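Local coordinates for protein dimethyl-sulfide monooxygenase (Hyphomicrobium sulfonivorans, PDB 6AK1) that oxidises dimethyl sulfide with NADH and molecular oxygen, using FMN as cofactor, to give methanethiol and formaldehyde, the first step of dimethyl sulfide degradation, at residues Asn240-Phe245 with Ala268-Asp273; Gln297-Tyr302 with Arg362-Leu367. All coordinates share one frame; numbering follows the deposited sequence.

In the fold
Both contacts belong to the TIM barrel of the luciferase-like monooxygenase family, and they come one after the other along the chain: contact 1 is complete before contact 2 begins. Strand 276-284 of the parallel sheet connects them. The loop of 268-273 leads into it, and helix 289-300, which carries the first half of contact 2, follows it. Their centres lie about 33 Å apart, on opposite sides of the centre of the chain. Contact 1 is polar and joins two turns; contact 2 is apolar and brings together segments 60 residues apart, across an intervening region about half helix, without strands. Each thus ties a helix end to a loop at a separate place, their nearest atoms about 9 Å apart.

Contact 1 of 2, residues Asn240-Phe245 with Ala268-Asp273; sequences NAEGMF and AGRSRD
The turn at A241 and the loop at R270 stay well apart, 9.2 Å between the CA atoms of N240 and A268 and 9.4 Å between those of E242 and D273, so a long side chain has to bridge them. They flank one beta-alpha unit of the TIM barrel: A241 and E242 lead from helix 232-240 into strand 243-246, while the loop of 268-273 joins helix 251-267 to strand 276-284. A Schellman motif ends helix 251-267, with G269 at positive phi (92°), where a CB would collide with the carbonyl oxygen before it. R270 then turns toward the other segment. Its chain, bent at chi3 (67°), presents the guanidinium end-on, with R270 NH1 2.9 Å and R270 NH2 2.8 Å from A241 O. That oxygen lies almost in the guanidinium plane, while both nitrogens approach from the same face of the carbonyl. NH1 also bonds to A238 O; arginine suits the place, being long and having several N-H groups to share between carbonyls. A leucine in place of R270 would probably leave the buried A241 O without these two donors. E242 crosses the arginine at about a right angle, but its carboxylate is engaged with R432 and the backbone of I224; its aliphatic part comes nearest, with E242 CG 4.2 Å from R270 NH2.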
# COMPACT_ATOMS: atom_id res chain seq x y z
N ASN A 240 -4.51 11.14 -8.08
CA ASN A 240 -4.73 9.75 -8.48
C ASN A 240 -5.24 8.84 -7.38
O ASN A 240 -5.97 7.89 -7.69
CB ASN A 240 -3.43 9.16 -9.04
CG ASN A 240 -3.00 9.82 -10.31
OD1 ASN A 240 -3.56 9.56 -11.38
ND2 ASN A 240 -2.01 10.69 -10.21
N ALA A 241 -4.89 9.09 -6.12
CA ALA A 241 -5.13 8.12 -5.05
C ALA A 241 -6.62 7.94 -4.79
O ALA A 241 -7.36 8.92 -4.67
CB ALA A 241 -4.42 8.56 -3.77
N GLU A 242 -7.05 6.69 -4.72
CA GLU A 242 -8.33 6.38 -4.09
C GLU A 242 -8.18 5.97 -2.64
O GLU A 242 -9.09 6.21 -1.84
CB GLU A 242 -9.06 5.29 -4.88
CG GLU A 242 -9.24 5.65 -6.35
CD GLU A 242 -9.83 4.51 -7.18
OE1 GLU A 242 -11.07 4.46 -7.33
OE2 GLU A 242 -9.04 3.67 -7.68
N GLY A 243 -7.05 5.38 -2.27
CA GLY A 243 -6.66 5.19 -0.88
C GLY A 243 -5.30 5.83 -0.69
O GLY A 243 -4.40 5.63 -1.53
N MET A 244 -5.12 6.63 0.35
CA MET A 244 -3.84 7.28 0.60
C MET A 244 -3.29 6.82 1.94
O MET A 244 -4.00 6.87 2.95
CB MET A 244 -3.96 8.80 0.56
CG MET A 244 -2.62 9.47 0.26
SD MET A 244 -2.74 11.26 0.13
CE MET A 244 -3.77 11.40 -1.34
N PHE A 245 -2.04 6.37 1.93
CA PHE A 245 -1.40 5.75 3.09
C PHE A 245 -0.45 6.78 3.69
O PHE A 245 0.53 7.18 3.05
CB PHE A 245 -0.68 4.47 2.64
CG PHE A 245 0.03 3.73 3.73
CD1 PHE A 245 -0.33 3.88 5.08
CD2 PHE A 245 1.07 2.87 3.42
CE1 PHE A 245 0.34 3.18 6.09
CE2 PHE A 245 1.75 2.17 4.42
CZ PHE A 245 1.38 2.32 5.76
N ALA A 268 -7.94 19.27 -7.21
CA ALA A 268 -7.77 18.43 -8.39
C ALA A 268 -9.09 18.07 -9.06
O ALA A 268 -9.09 17.25 -9.98
CB ALA A 268 -7.01 17.15 -8.03
N GLY A 269 -10.21 18.64 -8.62
CA GLY A 269 -11.49 18.38 -9.24
C GLY A 269 -12.28 17.24 -8.64
O GLY A 269 -13.25 16.78 -9.26
N ARG A 270 -11.91 16.77 -7.46
CA ARG A 270 -12.55 15.62 -6.83
C ARG A 270 -13.26 16.08 -5.55
O ARG A 270 -13.21 17.26 -5.17
CB ARG A 270 -11.52 14.53 -6.55
CG ARG A 270 -10.57 14.27 -7.73
CD ARG A 270 -9.42 13.32 -7.34
NE ARG A 270 -9.87 11.95 -7.03
CZ ARG A 270 -9.11 11.04 -6.44
NH1 ARG A 270 -7.87 11.35 -6.10
NH2 ARG A 270 -9.58 9.82 -6.18
N SER A 271 -13.93 15.15 -4.89
CA SER A 271 -14.58 15.41 -3.61
C SER A 271 -13.63 15.18 -2.45
O SER A 271 -12.63 14.46 -2.56
CB SER A 271 -15.80 14.50 -3.42
OG SER A 271 -16.70 14.65 -4.49
N ARG A 272 -13.97 15.78 -1.30
CA ARG A 272 -13.17 15.57 -0.10
C ARG A 272 -13.21 14.11 0.35
O ARG A 272 -12.25 13.62 0.96
CB ARG A 272 -13.66 16.49 1.02
CG ARG A 272 -13.65 17.95 0.62
CD ARG A 272 -14.00 18.87 1.80
NE ARG A 272 -12.96 18.89 2.82
CZ ARG A 272 -11.84 19.60 2.73
NH1 ARG A 272 -11.60 20.34 1.66
NH2 ARG A 272 -10.95 19.56 3.71
N ASP A 273 -14.29 13.39 0.04
CA ASP A 273 -14.41 11.98 0.41
C ASP A 273 -14.02 11.03 -0.72
O ASP A 273 -14.29 9.83 -0.63
CB ASP A 273 -15.84 11.68 0.90
CG ASP A 273 -16.89 11.87 -0.19
OD1 ASP A 273 -16.61 12.55 -1.20
OD2 ASP A 273 -18.01 11.33 -0.03

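Contact 2 of 2, residues Gln297-Tyr302 with Arg362-Leu367; sequences QEYLSY and RCIGGL
With CG1 anti to its own carbonyl carbon (chi1 -67°) and the chain extended beyond it (chi2 176°), I364 places CD1 against the last turn of helix 289-300, where Y299 and L300 meet it. L300 starts out pointing past the isoleucine, but with CG beside the backbone N (chi1 -79°) its CD2 end comes nearer. The methyl I364 CD1 packs 3.7 Å from L300 CD2 and 3.6 Å from Y299 CB, at the edge of the tyrosine ring and near its plane. L300 CD2 also touches I364 CG1 at 3.8 Å, where the two side chains cross obliquely. Isoleucine suits this place because its long branch reaches across to the helix, and all three residues are buried and meet through carbon alone. Y299 sends its ring away from I364, to an edge-to-face contact with H25. In the fold, the contact sets the end of helix 289-300 against the loop between helix 355-362 and strand 370-372: L300 also packs on R360 and E361 of helix 355-362, whereas Y299 and I364 lean on I284 and T282 of strand 276-284.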
# COMPACT_ATOMS: atom_id res chain seq x y z
N GLN A 297 6.09 -5.43 26.64
CA GLN A 297 7.43 -5.57 27.19
C GLN A 297 8.03 -6.92 26.81
O GLN A 297 9.24 -7.02 26.58
CB GLN A 297 7.39 -5.41 28.72
CG GLN A 297 6.85 -4.03 29.17
CD GLN A 297 7.79 -2.89 28.84
OE1 GLN A 297 8.97 -3.10 28.54
NE2 GLN A 297 7.27 -1.66 28.86
N GLU A 298 7.20 -7.95 26.73
CA GLU A 298 7.66 -9.27 26.30
C GLU A 298 8.20 -9.21 24.87
O GLU A 298 9.28 -9.73 24.58
CB GLU A 298 6.52 -10.28 26.43
CG GLU A 298 6.95 -11.74 26.39
CD GLU A 298 5.76 -12.69 26.45
OE1 GLU A 298 5.40 -13.13 27.57
OE2 GLU A 298 5.17 -12.99 25.37
N TYR A 299 7.47 -8.56 23.97
CA TYR A 299 7.98 -8.35 22.63
C TYR A 299 9.29 -7.57 22.65
O TYR A 299 10.27 -7.96 22.01
CB TYR A 299 6.93 -7.63 21.78
CG TYR A 299 5.68 -8.46 21.55
CD1 TYR A 299 5.67 -9.82 21.85
CD2 TYR A 299 4.53 -7.90 21.03
CE1 TYR A 299 4.53 -10.58 21.65
CE2 TYR A 299 3.39 -8.66 20.82
CZ TYR A 299 3.39 -9.99 21.13
OH TYR A 299 2.24 -10.74 20.93
N LEU A 300 9.33 -6.47 23.42
CA LEU A 300 10.54 -5.65 23.45
C LEU A 300 11.75 -6.43 23.95
O LEU A 300 12.88 -6.10 23.57
CB LEU A 300 10.33 -4.42 24.33
CG LEU A 300 9.57 -3.25 23.73
CD1 LEU A 300 9.71 -2.03 24.66
CD2 LEU A 300 10.08 -2.94 22.34
N SER A 301 11.56 -7.46 24.77
CA SER A 301 12.73 -8.21 25.22
C SER A 301 13.41 -8.95 24.08
O SER A 301 14.58 -9.32 24.23
CB SER A 301 12.35 -9.19 26.34
OG SER A 301 11.57 -10.27 25.87
N TYR A 302 12.73 -9.14 22.94
CA TYR A 302 13.33 -9.71 21.74
C TYR A 302 13.88 -8.67 20.78
O TYR A 302 14.35 -9.03 19.69
CB TYR A 302 12.33 -10.60 21.00
CG TYR A 302 12.02 -11.87 21.76
CD1 TYR A 302 12.81 -13.00 21.58
CD2 TYR A 302 10.98 -11.93 22.67
CE1 TYR A 302 12.57 -14.15 22.29
CE2 TYR A 302 10.72 -13.08 23.38
CZ TYR A 302 11.52 -14.19 23.19
OH TYR A 302 11.28 -15.36 23.87
N ARG A 362 11.66 1.86 20.02
CA ARG A 362 11.21 1.98 18.63
C ARG A 362 11.41 0.69 17.83
O ARG A 362 10.93 0.62 16.69
CB ARG A 362 11.92 3.15 17.95
CG ARG A 362 11.69 4.53 18.63
CD ARG A 362 10.22 4.78 18.99
NE ARG A 362 9.35 4.57 17.84
CZ ARG A 362 8.06 4.29 17.92
NH1 ARG A 362 7.47 4.19 19.10
NH2 ARG A 362 7.35 4.09 16.80
N CYS A 363 12.06 -0.33 18.39
CA CYS A 363 12.11 -1.63 17.72
C CYS A 363 10.73 -2.20 17.45
O CYS A 363 10.63 -3.17 16.69
CB CYS A 363 12.93 -2.62 18.54
SG CYS A 363 14.70 -2.35 18.43
N ILE A 364 9.68 -1.66 18.06
CA ILE A 364 8.29 -1.92 17.67
C ILE A 364 7.70 -0.62 17.15
O ILE A 364 7.71 0.40 17.85
CB ILE A 364 7.45 -2.43 18.85
CG1 ILE A 364 7.92 -3.82 19.29
CG2 ILE A 364 5.97 -2.44 18.47
CD1 ILE A 364 7.20 -4.32 20.51
N GLY A 365 7.16 -0.66 15.94
CA GLY A 365 6.40 0.45 15.39
C GLY A 365 7.12 1.20 14.29
O GLY A 365 6.46 1.91 13.52
N GLY A 366 8.43 1.07 14.19
CA GLY A 366 9.20 1.75 13.17
C GLY A 366 9.21 3.25 13.37
O GLY A 366 9.76 3.75 14.36
N LEU A 367 8.59 3.96 12.43
CA LEU A 367 8.39 5.40 12.52
C LEU A 367 6.92 5.76 12.68
O LEU A 367 6.55 6.92 12.54
CB LEU A 367 8.96 6.09 11.27
CG LEU A 367 10.48 6.08 11.14
CD1 LEU A 367 10.91 6.65 9.78
CD2 LEU A 367 11.09 6.86 12.27